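Local atomic coordinates of galactose-1-phosphate uridylyltransferase (Bacillus cereus, PDB entry 4QVU), a protein that is of uncertain function but adopts a HIT-like fold, binds zinc, and may act as a UDP-glucose:hexose-1-phosphate uridylyltransferase. Residues H153-I158 and N170-D175; Q144-Q149 and D243-L248; F166-I171 and I216-P221; N133-V138 and Y209-K214. All coordinates share one frame; numbering follows the deposited sequence.

Contact 1 of 4, residues H153-I158 and N170-D175. With ZN (zinc ion), chain B.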
loop_
_atom_site.group_PDB
_atom_site.type_symbol
_atom_site.label_atom_id
_atom_site.label_comp_id
_atom_site.label_asym_id
_atom_site.label_seq_id
_atom_site.Cartn_x
_atom_site.Cartn_y
_atom_site.Cartn_z
ATOM N N HIS A 153 30.848 0.063 -7.354
ATOM C CA HIS A 153 31.068 0.628 -6.018
ATOM C C HIS A 153 29.789 1.099 -5.310
ATOM O O HIS A 153 29.632 0.834 -4.111
ATOM C CB HIS A 153 32.008 1.841 -6.100
ATOM C CG HIS A 153 33.344 1.569 -6.706
ATOM N ND1 HIS A 153 34.401 1.113 -5.941
ATOM C CD2 HIS A 153 33.773 1.770 -7.971
ATOM C CE1 HIS A 153 35.425 1.013 -6.770
ATOM N NE2 HIS A 153 35.096 1.398 -8.002
ATOM N N ILE A 154 28.922 1.859 -6.021
ATOM C CA ILE A 154 27.737 2.486 -5.430
ATOM C C ILE A 154 26.501 2.406 -6.361
ATOM O O ILE A 154 26.618 2.228 -7.579
ATOM C CB ILE A 154 28.083 3.975 -5.095
ATOM C CG1 ILE A 154 27.083 4.619 -4.102
ATOM C CG2 ILE A 154 28.337 4.825 -6.359
ATOM C CD1 ILE A 154 27.566 5.836 -3.410
ATOM N N GLU A 155 25.314 2.545 -5.739
ATOM C CA GLU A 155 23.995 2.550 -6.362
ATOM C C GLU A 155 23.115 3.604 -5.712
ATOM O O GLU A 155 22.996 3.642 -4.485
ATOM C CB GLU A 155 23.314 1.160 -6.267
ATOM C CG GLU A 155 21.915 1.146 -6.872
ATOM C CD GLU A 155 21.071 -0.095 -6.667
ATOM O OE1 GLU A 155 21.585 -1.220 -6.869
ATOM O OE2 GLU A 155 19.860 0.066 -6.397
ATOM N N LEU A 156 22.476 4.430 -6.552
ATOM C CA LEU A 156 21.501 5.437 -6.173
ATOM C C LEU A 156 20.198 5.120 -6.878
ATOM O O LEU A 156 20.163 5.039 -8.107
ATOM C CB LEU A 156 21.991 6.870 -6.482
ATOM C CG LEU A 156 20.944 8.017 -6.401
ATOM C CD1 LEU A 156 20.345 8.179 -5.007
ATOM C CD2 LEU A 156 21.550 9.309 -6.810
ATOM N N ASN A 157 19.131 4.930 -6.108
ATOM C CA ASN A 157 17.825 4.638 -6.681
ATOM C C ASN A 157 16.738 5.427 -5.948
ATOM O O ASN A 157 17.007 6.040 -4.915
ATOM C CB ASN A 157 17.526 3.117 -6.644
ATOM C CG ASN A 157 17.267 2.516 -5.274
ATOM O OD1 ASN A 157 16.346 2.911 -4.553
ATOM N ND2 ASN A 157 18.011 1.474 -4.926
ATOM N N ILE A 158 15.507 5.389 -6.498
ATOM C CA ILE A 158 14.283 5.956 -5.927
ATOM C C ILE A 158 13.375 4.780 -5.593
ATOM O O ILE A 158 13.133 3.943 -6.467
ATOM C CB ILE A 158 13.591 6.996 -6.863
ATOM C CG1 ILE A 158 14.609 7.976 -7.489
ATOM C CG2 ILE A 158 12.458 7.737 -6.112
ATOM C CD1 ILE A 158 14.103 8.776 -8.630
ATOM N N ASN A 170 17.599 5.966 -2.064
ATOM C CA ASN A 170 18.446 4.955 -1.434
ATOM C C ASN A 170 19.812 4.968 -2.072
ATOM O O ASN A 170 19.939 4.834 -3.290
ATOM C CB ASN A 170 17.802 3.574 -1.537
ATOM C CG ASN A 170 16.389 3.543 -1.003
ATOM O OD1 ASN A 170 16.137 3.729 0.191
ATOM N ND2 ASN A 170 15.432 3.371 -1.892
ATOM N N ILE A 171 20.834 5.177 -1.239
ATOM C CA ILE A 171 22.234 5.189 -1.641
ATOM C C ILE A 171 22.876 3.975 -0.979
ATOM O O ILE A 171 22.935 3.912 0.252
ATOM C CB ILE A 171 22.926 6.527 -1.288
ATOM C CG1 ILE A 171 22.055 7.743 -1.665
ATOM C CG2 ILE A 171 24.287 6.585 -1.941
ATOM C CD1 ILE A 171 22.562 9.053 -1.182
ATOM N N ILE A 172 23.287 2.979 -1.786
ATOM C CA ILE A 172 23.844 1.714 -1.279
ATOM C C ILE A 172 25.303 1.536 -1.724
ATOM O O ILE A 172 25.614 1.729 -2.897
ATOM C CB ILE A 172 22.978 0.479 -1.755
ATOM C CG1 ILE A 172 21.447 0.681 -1.572
ATOM C CG2 ILE A 172 23.437 -0.842 -1.130
ATOM C CD1 ILE A 172 20.705 1.132 -2.793
ATOM N N ILE A 173 26.175 1.132 -0.779
ATOM C CA ILE A 173 27.579 0.735 -1.004
ATOM C C ILE A 173 27.712 -0.696 -0.472
ATOM O O ILE A 173 27.021 -1.063 0.478
ATOM C CB ILE A 173 28.682 1.689 -0.443
ATOM C CG1 ILE A 173 28.572 1.896 1.093
ATOM C CG2 ILE A 173 28.704 3.009 -1.217
ATOM C CD1 ILE A 173 29.763 2.574 1.759
ATOM N N GLU A 174 28.562 -1.509 -1.107
ATOM C CA GLU A 174 28.737 -2.913 -0.729
ATOM C C GLU A 174 30.031 -3.104 0.079
ATOM O O GLU A 174 30.156 -4.103 0.791
ATOM C CB GLU A 174 28.740 -3.790 -1.990
ATOM C CG GLU A 174 28.233 -5.203 -1.758
ATOM C CD GLU A 174 27.836 -5.921 -3.033
ATOM O OE1 GLU A 174 26.763 -5.588 -3.590
ATOM O OE2 GLU A 174 28.585 -6.827 -3.465
ATOM N N ASP A 175 30.969 -2.139 -0.013
ATOM C CA ASP A 175 32.246 -2.140 0.712
ATOM C C ASP A 175 32.428 -0.810 1.462
ATOM O O ASP A 175 32.063 0.246 0.942
ATOM C CB ASP A 175 33.414 -2.386 -0.258
ATOM C CG ASP A 175 34.770 -2.511 0.404
ATOM O OD1 ASP A 175 35.054 -3.587 0.977
ATOM O OD2 ASP A 175 35.568 -1.559 0.303
HETATM ZN ZN ZN B . 34.332 2.461 -4.089
#
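Asn157 lies obliquely across Asn170, and the two amides meet through one straight bond: Asn170 ND2 donates to Asn157 OD1 at 2.9 Å, with an N-H...O angle of 172°. The amide planes are turned 58° apart, yet the acceptor lies almost exactly in the plane of Asn170 and the donor in the plane of the Asn157 carbonyl. Asn157 reaches this position by placing CG in the crowded slot between its backbone N and carbonyl carbon (chi1 70°). Its own ND2 then turns to Glu155 OE2, 2.8 Å away, using the anti lone pair of the carboxylate, and also donates to Phe143 O. Glu155 runs out extended beside Ile172, whose CD1 comes within 3.5 Å of Asn157 ND2, and Glu155 OE1 forms a salt bridge with Lys150. Asparagine suits both places because its amide can donate and accept at once: buried Asn170 also accepts from Lys218 through OD1 and donates to Ser159.

Along this largely polar face, which Ile172 shares, Glu155 and Ile172, then Asn157 and Asn170, form the hydrogen-bonded pairs of an antiparallel beta hairpin; Ile172 N to Glu155 O measures 2.8 Å. The other face is branched hydrocarbon. Ile154 CD1 packs on Ile171 CG2 at 3.7 Å, and Leu156 CD1 on Ile171 CG1 at 3.8 Å. Next to Ile154, His153 holds the zinc through ND1 at 2.3 Å, with Cys178 and Glu181 as further ligands. Tyr185 and Leu182 of helix 179-195 and Leu248 of helix 241-249 cover the apolar face, while strands 145-150 and 214-222 continue the sheet on either side.

Contact 2 of 4, residues Q144-Q149 and D243-L248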
loop_
_atom_site.group_PDB
_atom_site.type_symbol
_atom_site.label_atom_id
_atom_site.label_comp_id
_atom_site.label_asym_id
_atom_site.label_seq_id
_atom_site.Cartn_x
_atom_site.Cartn_y
_atom_site.Cartn_z
ATOM N N GLN A 144 15.102 -1.157 -2.688
ATOM C CA GLN A 144 15.150 -1.436 -4.134
ATOM C C GLN A 144 14.401 -0.329 -4.866
ATOM O O GLN A 144 13.633 0.389 -4.233
ATOM C CB GLN A 144 14.546 -2.822 -4.479
ATOM C CG GLN A 144 15.063 -4.033 -3.690
ATOM C CD GLN A 144 16.418 -4.564 -4.083
ATOM O OE1 GLN A 144 17.190 -3.945 -4.820
ATOM N NE2 GLN A 144 16.741 -5.743 -3.579
ATOM N N GLY A 145 14.604 -0.196 -6.173
ATOM C CA GLY A 145 13.893 0.813 -6.948
ATOM C C GLY A 145 14.411 1.123 -8.339
ATOM O O GLY A 145 15.040 0.285 -9.002
ATOM N N VAL A 146 14.073 2.340 -8.794
ATOM C CA VAL A 146 14.448 2.906 -10.090
ATOM C C VAL A 146 15.830 3.508 -9.943
ATOM O O VAL A 146 16.002 4.475 -9.197
ATOM C CB VAL A 146 13.394 3.947 -10.561
ATOM C CG1 VAL A 146 13.729 4.509 -11.935
ATOM C CG2 VAL A 146 11.995 3.354 -10.547
ATOM N N ILE A 147 16.803 2.938 -10.650
ATOM C CA ILE A 147 18.209 3.343 -10.645
ATOM C C ILE A 147 18.390 4.738 -11.305
ATOM O O ILE A 147 17.946 4.965 -12.435
ATOM C CB ILE A 147 19.037 2.249 -11.374
ATOM C CG1 ILE A 147 19.019 0.934 -10.550
ATOM C CG2 ILE A 147 20.478 2.718 -11.661
ATOM C CD1 ILE A 147 19.377 -0.310 -11.310
ATOM N N VAL A 148 19.051 5.655 -10.568
ATOM C CA VAL A 148 19.401 7.021 -10.997
ATOM C C VAL A 148 20.859 6.987 -11.485
ATOM O O VAL A 148 21.173 7.472 -12.572
ATOM C CB VAL A 148 19.172 8.060 -9.859
ATOM C CG1 VAL A 148 19.475 9.478 -10.330
ATOM C CG2 VAL A 148 17.751 7.977 -9.310
ATOM N N GLN A 149 21.732 6.376 -10.662
ATOM C CA GLN A 149 23.166 6.147 -10.864
ATOM C C GLN A 149 23.532 4.784 -10.309
ATOM O O GLN A 149 23.009 4.414 -9.255
ATOM C CB GLN A 149 24.004 7.247 -10.184
ATOM C CG GLN A 149 23.892 8.629 -10.811
ATOM C CD GLN A 149 24.779 8.790 -12.015
ATOM O OE1 GLN A 149 26.001 8.952 -11.897
ATOM N NE2 GLN A 149 24.173 8.824 -13.194
ATOM N N ASP A 243 10.320 11.287 -13.742
ATOM C CA ASP A 243 10.653 12.714 -13.856
ATOM C C ASP A 243 11.669 13.100 -12.785
ATOM O O ASP A 243 12.605 13.840 -13.085
ATOM C CB ASP A 243 9.401 13.603 -13.778
ATOM C CG ASP A 243 8.537 13.553 -15.020
ATOM O OD1 ASP A 243 9.094 13.372 -16.127
ATOM O OD2 ASP A 243 7.318 13.767 -14.897
ATOM N N VAL A 244 11.521 12.540 -11.560
ATOM C CA VAL A 244 12.447 12.740 -10.432
ATOM C C VAL A 244 13.808 12.141 -10.820
ATOM O O VAL A 244 14.838 12.789 -10.642
ATOM C CB VAL A 244 11.883 12.126 -9.122
ATOM C CG1 VAL A 244 12.833 12.357 -7.953
ATOM C CG2 VAL A 244 10.498 12.684 -8.802
ATOM N N LYS A 245 13.788 10.933 -11.424
ATOM C CA LYS A 245 14.963 10.211 -11.912
ATOM C C LYS A 245 15.781 11.081 -12.870
ATOM O O LYS A 245 16.995 11.181 -12.693
ATOM C CB LYS A 245 14.525 8.913 -12.606
ATOM C CG LYS A 245 15.647 8.133 -13.282
ATOM C CD LYS A 245 15.047 7.190 -14.285
ATOM C CE LYS A 245 16.070 6.512 -15.137
ATOM N NZ LYS A 245 15.427 5.718 -16.211
ATOM N N ILE A 246 15.115 11.713 -13.866
ATOM C CA ILE A 246 15.746 12.566 -14.880
ATOM C C ILE A 246 16.362 13.809 -14.219
ATOM O O ILE A 246 17.529 14.097 -14.485
ATOM C CB ILE A 246 14.737 12.970 -16.010
ATOM C CG1 ILE A 246 14.397 11.765 -16.925
ATOM C CG2 ILE A 246 15.270 14.129 -16.861
ATOM C CD1 ILE A 246 13.114 11.954 -17.873
ATOM N N GLN A 247 15.594 14.546 -13.380
ATOM C CA GLN A 247 16.116 15.793 -12.826
ATOM C C GLN A 247 17.161 15.539 -11.721
ATOM O O GLN A 247 18.069 16.367 -11.599
ATOM C CB GLN A 247 15.028 16.756 -12.333
ATOM C CG GLN A 247 13.982 16.235 -11.387
ATOM C CD GLN A 247 13.026 17.349 -11.026
ATOM O OE1 GLN A 247 12.980 17.812 -9.880
ATOM N NE2 GLN A 247 12.284 17.851 -12.007
ATOM N N LEU A 248 17.112 14.399 -10.997
ATOM C CA LEU A 248 18.164 14.094 -10.015
ATOM C C LEU A 248 19.454 13.665 -10.745
ATOM O O LEU A 248 20.540 14.007 -10.283
ATOM C CB LEU A 248 17.732 13.022 -8.989
ATOM C CG LEU A 248 18.806 12.486 -8.009
ATOM C CD1 LEU A 248 19.404 13.585 -7.145
ATOM C CD2 LEU A 248 18.248 11.404 -7.146
#
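Lys245 stretches out from its helix with every torsion near anti, CG opposite the backbone N (chi1 174°), so that its aliphatic chain passes across the strand. Lys245 crosses Val146 at about a right angle, its CD 3.8 Å from Val146 CG1 and its CE 3.6 Å from Ile147 O. A long, flexible hydrocarbon with a charged tip suits this partly exposed place: the methylenes pack, and NZ forms a salt bridge with Glu242. Val148 also turns CG1 anti to its backbone N (chi1 -177°), which sets that methyl over the helix, 3.8 Å from Lys245 O and 3.9 Å from Leu248 CG. Here strand 145-150, an outermost strand of the antiparallel sheet within this chain, meets helix 241-249 at a classic beta bulge, where Val148 and Gln149 both face Leu156 of the next strand. Leu248 has CG anti to its own N as well (chi1 173°), and Leu248 CD2 packs against both methyls of Val148, reaching Val148 CG2 at 4.1 Å. The two side chains cross at about a right angle, and both also touch Leu156. Val146 packs on Val146 of the second subunit and Lys245 on Lys245 of that subunit.

Contact 3 of 4, residues F166-I171 and I216-P221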
loop_
_atom_site.group_PDB
_atom_site.type_symbol
_atom_site.label_atom_id
_atom_site.label_comp_id
_atom_site.label_asym_id
_atom_site.label_seq_id
_atom_site.Cartn_x
_atom_site.Cartn_y
_atom_site.Cartn_z
ATOM N N PHE A 166 6.102 8.048 -0.033
ATOM C CA PHE A 166 6.400 9.220 -0.849
ATOM C C PHE A 166 7.767 9.020 -1.511
ATOM O O PHE A 166 8.062 7.894 -1.910
ATOM C CB PHE A 166 6.305 10.505 -0.010
ATOM C CG PHE A 166 4.880 10.817 0.397
ATOM C CD1 PHE A 166 4.040 11.546 -0.445
ATOM C CD2 PHE A 166 4.365 10.359 1.606
ATOM C CE1 PHE A 166 2.725 11.836 -0.073
ATOM C CE2 PHE A 166 3.035 10.635 1.971
ATOM C CZ PHE A 166 2.229 11.373 1.131
ATOM N N THR A 167 8.576 10.078 -1.684
ATOM C CA THR A 167 9.879 9.932 -2.327
ATOM C C THR A 167 10.935 9.572 -1.281
ATOM O O THR A 167 11.030 10.202 -0.234
ATOM C CB THR A 167 10.269 11.188 -3.112
ATOM O OG1 THR A 167 9.162 11.588 -3.921
ATOM C CG2 THR A 167 11.491 10.960 -4.009
ATOM N N GLU A 168 11.721 8.539 -1.588
ATOM C CA GLU A 168 12.825 8.018 -0.779
ATOM C C GLU A 168 13.963 7.663 -1.706
ATOM O O GLU A 168 13.761 6.908 -2.658
ATOM C CB GLU A 168 12.384 6.808 0.073
ATOM C CG GLU A 168 11.310 7.157 1.097
ATOM C CD GLU A 168 10.730 6.016 1.911
ATOM O OE1 GLU A 168 11.145 4.853 1.706
ATOM O OE2 GLU A 168 9.834 6.286 2.741
ATOM N N PHE A 169 15.140 8.272 -1.472
ATOM C CA PHE A 169 16.351 8.050 -2.256
ATOM C C PHE A 169 17.275 7.126 -1.480
ATOM O O PHE A 169 17.661 7.440 -0.355
ATOM C CB PHE A 169 17.053 9.375 -2.603
ATOM C CG PHE A 169 16.190 10.411 -3.290
ATOM C CD1 PHE A 169 15.883 10.300 -4.642
ATOM C CD2 PHE A 169 15.719 11.518 -2.597
ATOM C CE1 PHE A 169 15.094 11.261 -5.277
ATOM C CE2 PHE A 169 14.946 12.489 -3.241
ATOM C CZ PHE A 169 14.652 12.361 -4.578
ATOM N N ASN A 170 17.599 5.966 -2.064
ATOM C CA ASN A 170 18.446 4.955 -1.434
ATOM C C ASN A 170 19.812 4.968 -2.072
ATOM O O ASN A 170 19.939 4.834 -3.290
ATOM C CB ASN A 170 17.802 3.574 -1.537
ATOM C CG ASN A 170 16.389 3.543 -1.003
ATOM O OD1 ASN A 170 16.137 3.729 0.191
ATOM N ND2 ASN A 170 15.432 3.371 -1.892
ATOM N N ILE A 171 20.834 5.177 -1.239
ATOM C CA ILE A 171 22.234 5.189 -1.641
ATOM C C ILE A 171 22.876 3.975 -0.979
ATOM O O ILE A 171 22.935 3.912 0.252
ATOM C CB ILE A 171 22.926 6.527 -1.288
ATOM C CG1 ILE A 171 22.055 7.743 -1.665
ATOM C CG2 ILE A 171 24.287 6.585 -1.941
ATOM C CD1 ILE A 171 22.562 9.053 -1.182
ATOM N N ILE A 216 23.596 1.478 3.744
ATOM C CA ILE A 216 22.542 2.183 3.028
ATOM C C ILE A 216 22.213 3.488 3.714
ATOM O O ILE A 216 22.027 3.527 4.936
ATOM C CB ILE A 216 21.257 1.312 2.906
ATOM C CG1 ILE A 216 21.565 -0.085 2.305
ATOM C CG2 ILE A 216 20.154 2.060 2.122
ATOM C CD1 ILE A 216 20.445 -1.129 2.412
ATOM N N CYS A 217 22.085 4.550 2.911
ATOM C CA CYS A 217 21.597 5.820 3.390
ATOM C C CYS A 217 20.328 6.162 2.644
ATOM O O CYS A 217 20.355 6.364 1.427
ATOM C CB CYS A 217 22.621 6.941 3.289
ATOM S SG CYS A 217 21.980 8.532 3.873
ATOM N N LYS A 218 19.213 6.223 3.375
ATOM C CA LYS A 218 17.946 6.621 2.793
ATOM C C LYS A 218 17.766 8.119 3.051
ATOM O O LYS A 218 17.776 8.554 4.202
ATOM C CB LYS A 218 16.790 5.783 3.339
ATOM C CG LYS A 218 15.451 6.068 2.675
ATOM C CD LYS A 218 14.315 5.267 3.284
ATOM C CE LYS A 218 14.274 3.824 2.843
ATOM N NZ LYS A 218 13.774 3.682 1.452
ATOM N N VAL A 219 17.700 8.903 1.957
ATOM C CA VAL A 219 17.491 10.358 1.945
ATOM C C VAL A 219 16.007 10.564 1.686
ATOM O O VAL A 219 15.510 10.118 0.648
ATOM C CB VAL A 219 18.394 11.113 0.919
ATOM C CG1 VAL A 219 18.378 12.610 1.189
ATOM C CG2 VAL A 219 19.833 10.590 0.924
ATOM N N VAL A 220 15.290 11.179 2.644
ATOM C CA VAL A 220 13.839 11.343 2.559
ATOM C C VAL A 220 13.438 12.833 2.616
ATOM O O VAL A 220 13.543 13.436 3.688
ATOM C CB VAL A 220 13.120 10.543 3.703
ATOM C CG1 VAL A 220 11.599 10.579 3.550
ATOM C CG2 VAL A 220 13.613 9.098 3.791
ATOM N N PRO A 221 12.919 13.438 1.511
ATOM C CA PRO A 221 12.404 14.813 1.608
ATOM C C PRO A 221 11.192 14.873 2.541
ATOM O O PRO A 221 10.405 13.920 2.624
ATOM C CB PRO A 221 12.016 15.162 0.168
ATOM C CG PRO A 221 12.628 14.099 -0.685
ATOM C CD PRO A 221 12.686 12.884 0.162
#
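Strands 169-173 and 214-222 run antiparallel, their short segments 4.7 Å apart at an angle of 159°, with Phe169 and Val219, then Ile171 and Cys217, as hydrogen-bonded pairs. They are neighbours inside the large antiparallel sheet of this HIT-like fold. The Phe169-Val219 bonds are nearly straight; Val219 N reaches Phe169 O at 2.7 Å. Side chains split by face. With Phe169, Ile171, Val219 and Cys217, one face is apolar: Ile171 CD1 packs on Val219 CG2 at 3.8 Å, and Phe169 CE2 approaches Pro221 CG at 3.8 Å, the two side chains crossing at about a right angle. Helix 179-195 covers this side. Pro221, which has no N-H to offer, sets its CD against Thr167 O.

On the other face Lys218 lies buried with its charge gripped. The chain leaves extended, then bends at chi3 (-77°) and chi4 (-75°), folding NZ back between two acceptors; NZ also bonds Asn142 O. Glu168 supplies the countercharge and is itself held by the backbone N atoms of Ile163 and Ile164. Lys218 NZ meets Glu168 OE1 at 2.9 Å from above the carboxylate plane, but approaches Asn170 OD1 in the carbonyl plane, on a lone pair, at 2.7 Å.

Contact 4 of 4, residues N133-V138 and Y209-K214. With NA (sodium ion), chain D; NA (sodium ion), chain C.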
loop_
_atom_site.group_PDB
_atom_site.type_symbol
_atom_site.label_atom_id
_atom_site.label_comp_id
_atom_site.label_asym_id
_atom_site.label_seq_id
_atom_site.Cartn_x
_atom_site.Cartn_y
_atom_site.Cartn_z
ATOM N N ASN A 133 15.633 -3.781 17.609
ATOM C CA ASN A 133 16.383 -4.009 16.374
ATOM C C ASN A 133 15.719 -3.147 15.296
ATOM O O ASN A 133 14.582 -3.430 14.910
ATOM C CB ASN A 133 16.426 -5.502 16.016
ATOM C CG ASN A 133 17.337 -5.839 14.862
ATOM O OD1 ASN A 133 17.598 -5.033 13.954
ATOM N ND2 ASN A 133 17.848 -7.051 14.871
ATOM N N TYR A 134 16.398 -2.080 14.838
ATOM C CA TYR A 134 15.821 -1.117 13.894
ATOM C C TYR A 134 15.477 -1.732 12.522
ATOM O O TYR A 134 14.717 -1.116 11.779
ATOM C CB TYR A 134 16.740 0.092 13.680
ATOM C CG TYR A 134 18.026 -0.181 12.934
ATOM C CD1 TYR A 134 18.076 -0.116 11.545
ATOM C CD2 TYR A 134 19.217 -0.405 13.618
ATOM C CE1 TYR A 134 19.264 -0.343 10.852
ATOM C CE2 TYR A 134 20.415 -0.623 12.935
ATOM C CZ TYR A 134 20.432 -0.587 11.551
ATOM O OH TYR A 134 21.601 -0.793 10.865
ATOM N N LEU A 135 16.013 -2.912 12.191
ATOM C CA LEU A 135 15.738 -3.569 10.915
ATOM C C LEU A 135 14.418 -4.343 10.937
ATOM O O LEU A 135 13.857 -4.614 9.866
ATOM C CB LEU A 135 16.876 -4.526 10.544
ATOM C CG LEU A 135 18.203 -3.908 10.098
ATOM C CD1 LEU A 135 19.252 -4.977 9.941
ATOM C CD2 LEU A 135 18.046 -3.122 8.795
ATOM N N ASP A 136 13.916 -4.682 12.145
ATOM C CA ASP A 136 12.706 -5.480 12.339
ATOM C C ASP A 136 11.555 -5.138 11.383
ATOM O O ASP A 136 11.086 -6.043 10.697
ATOM C CB ASP A 136 12.177 -5.362 13.774
ATOM C CG ASP A 136 12.920 -6.213 14.772
ATOM O OD1 ASP A 136 13.863 -6.921 14.362
ATOM O OD2 ASP A 136 12.547 -6.186 15.967
ATOM N N ASN A 137 11.115 -3.867 11.324
ATOM C CA ASN A 137 9.949 -3.448 10.537
ATOM C C ASN A 137 10.302 -2.782 9.210
ATOM O O ASN A 137 9.457 -2.100 8.640
ATOM C CB ASN A 137 9.091 -2.488 11.361
ATOM C CG ASN A 137 8.635 -3.048 12.678
ATOM O OD1 ASN A 137 8.364 -4.244 12.825
ATOM N ND2 ASN A 137 8.544 -2.190 13.670
ATOM N N VAL A 138 11.503 -2.988 8.697
ATOM C CA VAL A 138 11.864 -2.509 7.355
ATOM C C VAL A 138 12.206 -3.760 6.530
ATOM O O VAL A 138 12.730 -4.741 7.078
ATOM C CB VAL A 138 12.969 -1.407 7.281
ATOM C CG1 VAL A 138 12.501 -0.115 7.945
ATOM C CG2 VAL A 138 14.303 -1.869 7.866
ATOM N N TYR A 209 21.389 2.430 7.522
ATOM C CA TYR A 209 21.107 1.014 7.771
ATOM C C TYR A 209 22.318 0.153 7.430
ATOM O O TYR A 209 23.034 0.441 6.462
ATOM C CB TYR A 209 19.890 0.523 6.937
ATOM C CG TYR A 209 18.702 1.468 6.885
ATOM C CD1 TYR A 209 18.693 2.565 6.027
ATOM C CD2 TYR A 209 17.545 1.208 7.621
ATOM C CE1 TYR A 209 17.611 3.437 5.975
ATOM C CE2 TYR A 209 16.434 2.048 7.542
ATOM C CZ TYR A 209 16.482 3.174 6.734
ATOM O OH TYR A 209 15.405 4.017 6.638
ATOM N N TYR A 210 22.544 -0.895 8.235
ATOM C CA TYR A 210 23.552 -1.913 7.981
ATOM C C TYR A 210 22.753 -3.187 7.771
ATOM O O TYR A 210 22.280 -3.794 8.735
ATOM C CB TYR A 210 24.641 -2.008 9.077
ATOM C CG TYR A 210 25.703 -3.035 8.738
ATOM C CD1 TYR A 210 26.761 -2.719 7.888
ATOM C CD2 TYR A 210 25.612 -4.344 9.209
ATOM C CE1 TYR A 210 27.715 -3.672 7.535
ATOM C CE2 TYR A 210 26.554 -5.308 8.853
ATOM C CZ TYR A 210 27.605 -4.966 8.018
ATOM O OH TYR A 210 28.534 -5.909 7.663
ATOM N N LEU A 211 22.477 -3.496 6.489
ATOM C CA LEU A 211 21.627 -4.603 6.050
ATOM C C LEU A 211 22.323 -5.427 4.981
ATOM O O LEU A 211 22.914 -4.849 4.074
ATOM C CB LEU A 211 20.308 -4.006 5.496
ATOM C CG LEU A 211 19.228 -4.979 4.977
ATOM C CD1 LEU A 211 18.608 -5.804 6.112
ATOM C CD2 LEU A 211 18.125 -4.232 4.267
ATOM N N ASN A 212 22.248 -6.776 5.078
ATOM C CA ASN A 212 22.832 -7.746 4.129
ATOM C C ASN A 212 24.298 -7.373 3.764
ATOM O O ASN A 212 24.689 -7.424 2.592
ATOM C CB ASN A 212 21.970 -7.853 2.848
ATOM C CG ASN A 212 20.516 -8.236 3.053
ATOM O OD1 ASN A 212 19.619 -7.730 2.369
ATOM N ND2 ASN A 212 20.241 -9.145 3.975
ATOM N N GLU A 213 25.084 -6.972 4.793
ATOM C CA GLU A 213 26.500 -6.574 4.732
ATOM C C GLU A 213 26.708 -5.359 3.783
ATOM O O GLU A 213 27.778 -5.215 3.181
ATOM C CB GLU A 213 27.386 -7.758 4.314
ATOM C CG GLU A 213 27.425 -8.879 5.343
ATOM C CD GLU A 213 28.221 -10.102 4.928
ATOM O OE1 GLU A 213 29.442 -9.973 4.674
ATOM O OE2 GLU A 213 27.628 -11.204 4.901
ATOM N N LYS A 214 25.692 -4.463 3.705
ATOM C CA LYS A 214 25.705 -3.222 2.913
ATOM C C LYS A 214 25.426 -2.012 3.794
ATOM O O LYS A 214 24.665 -2.131 4.756
ATOM C CB LYS A 214 24.658 -3.248 1.777
ATOM C CG LYS A 214 24.754 -4.373 0.774
ATOM C CD LYS A 214 23.435 -4.440 0.025
ATOM C CE LYS A 214 23.282 -5.682 -0.801
ATOM N NZ LYS A 214 21.913 -5.782 -1.354
HETATM NA NA NA D . 13.831 -6.308 8.240
HETATM NA NA NA C . 10.535 -8.192 10.995
HETATM O O HOH W 1 15.338 -6.566 6.175
HETATM O O HOH W 2 9.058 -7.953 13.085
#
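The Tyr134 ring presents its hydroxyl edge to the strand: Tyr210 N lies in the ring plane there and donates to Tyr134 OH at 2.8 Å, with an N-H...O angle of 155°. Alongside, the Tyr134 and Tyr209 side chains cross obliquely, CE1 of Tyr134 standing 4.0 Å from CD2 of Tyr209. Tyr209 also meets Phe143 edge-to-face, and both tyrosines meet the ring of Tyr232 of the third subunit, where Gly231 O is bonded to Tyr209 OH. Tyr134 takes the crowded position, CG between backbone N and carbonyl carbon (chi1 69°), which sends the ring across to the strand. A tyrosine fits because it brings a polar tip to a backbone N-H while its ring packs against Trp93 and Tyr209. Next to it Leu135 crosses Leu211 obliquely, Leu135 CD2 to Leu211 CD1 at 3.8 Å, and Leu135 CD1 lies 3.5 Å from Tyr210 O.

The loop itself is tightly wound: Asn133 OD1 accepts from Leu135 N in an Asx turn, and type I turns run from Asn133 to Asp136 and from Leu135 to Val138. Within these turns Leu135 O (2.4 Å) and Val138 O (2.2 Å) bind one sodium, while Asp136 O binds the second; backbone oxygens of the fourth subunit, together with one water each, complete an intersubunit sodium site.

Contacts 1 and 3 are the buried ones, in neighbouring strands near the 145-150 edge of the sheet, and share strand 169-173, with Asn170 serving both: its amide bonds Asn157 on one side and Lys218 on the other. Both combine backbone ladders with an apolar face under helix 179-195 and a largely polar face opposite. Contact 2 is less buried and lies at the sheet's edge, where strand 145-150, backbone-bonded to Leu156 of contact 1, meets a helix through hydrocarbon packing; Phe169 of contact 3 touches that helix too. Contact 4, also partly buried, joins a loop to strand 203-211, next to strand 214-222 of contact 3. Zinc binds at contact 1 within one chain, whereas sodium at contact 4 joins subunits.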